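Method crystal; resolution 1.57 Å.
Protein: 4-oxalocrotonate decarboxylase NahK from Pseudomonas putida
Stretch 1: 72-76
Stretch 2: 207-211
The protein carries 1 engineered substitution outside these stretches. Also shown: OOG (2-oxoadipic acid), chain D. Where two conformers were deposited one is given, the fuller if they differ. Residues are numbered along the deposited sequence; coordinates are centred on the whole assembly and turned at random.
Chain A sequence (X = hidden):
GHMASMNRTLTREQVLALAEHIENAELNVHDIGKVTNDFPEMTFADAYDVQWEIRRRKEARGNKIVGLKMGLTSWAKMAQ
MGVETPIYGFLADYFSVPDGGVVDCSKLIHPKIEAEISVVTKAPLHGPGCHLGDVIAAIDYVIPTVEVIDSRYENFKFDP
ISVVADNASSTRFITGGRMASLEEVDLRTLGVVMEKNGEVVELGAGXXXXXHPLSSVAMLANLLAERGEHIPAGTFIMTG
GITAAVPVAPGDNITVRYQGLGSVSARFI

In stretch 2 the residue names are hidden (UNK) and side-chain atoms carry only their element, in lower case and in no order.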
# COMPACT_ATOMS: atom_id res chain seq x y z
N LEU A 72 4.15 1.76 6.01
CA LEU A 72 4.93 2.19 7.15
C LEU A 72 6.11 1.25 7.37
O LEU A 72 6.31 0.69 8.45
CB LEU A 72 4.06 2.28 8.40
CG LEU A 72 2.78 3.08 8.14
CD1 LEU A 72 1.95 3.21 9.39
CD2 LEU A 72 3.08 4.47 7.54
N THR A 73 6.90 1.09 6.32
CA THR A 73 8.04 0.18 6.34
C THR A 73 9.35 0.95 6.26
O THR A 73 10.42 0.38 6.44
CB THR A 73 7.98 -0.83 5.16
OG1 THR A 73 7.92 -0.12 3.91
CG2 THR A 73 6.77 -1.73 5.29
N SER A 74 9.27 2.24 5.98
CA SER A 74 10.47 3.06 5.85
C SER A 74 10.51 4.13 6.93
O SER A 74 9.47 4.56 7.43
CB SER A 74 10.54 3.72 4.46
OG SER A 74 9.57 4.75 4.31
N TRP A 75 11.72 4.54 7.30
CA TRP A 75 11.87 5.58 8.31
C TRP A 75 11.10 6.83 7.88
O TRP A 75 10.40 7.45 8.68
CB TRP A 75 13.35 5.90 8.53
CG TRP A 75 13.59 6.88 9.63
CD1 TRP A 75 13.83 6.60 10.94
CD2 TRP A 75 13.60 8.31 9.51
NE1 TRP A 75 14.00 7.77 11.65
CE2 TRP A 75 13.86 8.83 10.80
CE3 TRP A 75 13.43 9.20 8.45
CZ2 TRP A 75 13.94 10.20 11.05
CZ3 TRP A 75 13.50 10.56 8.70
CH2 TRP A 75 13.76 11.04 9.98
N ALA A 76 11.23 7.17 6.60
CA ALA A 76 10.62 8.38 6.05
C ALA A 76 9.10 8.35 6.22
O ALA A 76 8.50 9.33 6.65
CB ALA A 76 11.00 8.55 4.58
N UNK A 207 16.69 0.24 0.10
CA UNK A 207 17.06 -0.14 1.47
C UNK A 207 16.24 0.57 2.54
O UNK A 207 16.15 0.11 3.67
c UNK A 207 18.54 0.14 1.69
N UNK A 208 15.61 1.70 2.19
CA UNK A 208 14.74 2.41 3.12
C UNK A 208 13.58 1.53 3.60
O UNK A 208 13.07 1.71 4.70
c UNK A 208 14.21 3.68 2.47
N UNK A 209 13.18 0.57 2.79
CA UNK A 209 12.11 -0.36 3.15
C UNK A 209 12.68 -1.50 4.01
O UNK A 209 13.13 -2.51 3.48
c UNK A 209 10.89 0.26 1.04
c UNK A 209 11.43 -0.91 1.87
c UNK A 209 10.31 -1.90 2.20
N UNK A 210 12.70 -1.29 5.33
CA UNK A 210 13.13 -2.31 6.30
C UNK A 210 14.54 -2.84 6.07
O UNK A 210 14.87 -3.94 6.52
c UNK A 210 10.73 -3.18 6.79
c UNK A 210 9.83 -4.39 6.63
c UNK A 210 12.15 -3.48 6.30
c UNK A 210 10.75 -2.73 8.25
N UNK A 211 15.40 -2.07 5.40
CA UNK A 211 16.74 -2.53 5.11
C UNK A 211 16.86 -3.25 3.77
O UNK A 211 17.94 -3.35 3.20
C2 OOG D . -0.69 4.66 5.20
C3 OOG D . -0.16 4.01 3.93
C4 OOG D . 1.28 3.60 4.10
C6 OOG D . 3.40 3.15 2.64
O4 OOG D . 3.90 2.80 1.55
O3 OOG D . 4.13 3.50 3.60
C5 OOG D . 1.90 3.16 2.79
C1 OOG D . -0.60 6.17 5.09
O1 OOG D . -1.64 6.88 5.10
O2 OOG D . 0.53 6.71 4.99
O5 OOG D . 1.24 2.82 1.83

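Position 207 carries one side-chain atom, a carbon bonded to CA, with nothing attached to it. That carbon stays 9.2 Å from CB of Ser74, its nearest atom in stretch 1, so the contact gives no evidence about it; the atom count alone identifies Ala207. Its phi/psi of -57/-21° belongs to the 3-10 segment that arrives from earlier in the chain.

Position 208 again has a single carbon beyond CA. Its CB points sideways relative to stretch 1 and lies 4.2 Å from CB of Ser74, a van der Waals distance. One unbranched carbon means alanine, Ala208. Its backbone reaches closer than its side chain: O of Ala208 is 3.1 Å from CA of Ser74, with an angle of 138° at the hydrogen, a CA-H...O contact.

Position 209 has three carbons, one bonded to CA and carrying the other two. Branching at the first carbon, with no oxygen or sulfur, gives valine, Val209. Chi1 is 180° (t), and CG1 comes within 3.4 Å of OG1 of Thr73. The contact is one of packing, since a methyl carbon offers this hydroxyl no hydrogen-bonding partner; OG1 is satisfied elsewhere in the structure.

At position 210 there are four carbons in a chain that forks at the second. A branch at that point, with two terminal methyls, is the leucine pattern, hence Leu210. The rotamer is m, t (chi1 -65°, chi2 175°). CB points sideways, yet the end of the side chain comes nearer to stretch 1, and CG lies 4.0 Å from CB of Thr73. The backbone adopts positive phi, 57/23°.

Position 211 has no atoms beyond the backbone, which identifies Gly211. Its phi/psi of 91/-22° would jam a CB against the carbonyl O of Leu210, so the local conformation itself calls for glycine. A weak bond from N of Gly211 to O of Ala207, 2.9 Å, links the two ends of the stretch.

The contact buries 218 Å² in total, and Thr73 supplies the largest share, its CB pointing toward stretch 2. The one hydrogen bond across the stretches runs from N of Leu210 to O of Thr73, 3.0 Å; its 133° angle at the hydrogen makes it weak. Side-chain packing around Thr73 and the approach of Ala208 O to Ser74 CA complete the interface. Leu72 stands apart from it: its N donates to O3 of the 2-oxoadipic acid at 3.0 Å and 167°, placing the ligand contact next in sequence to the packed threonine.

Stretch 2 (207-211) AAVLG
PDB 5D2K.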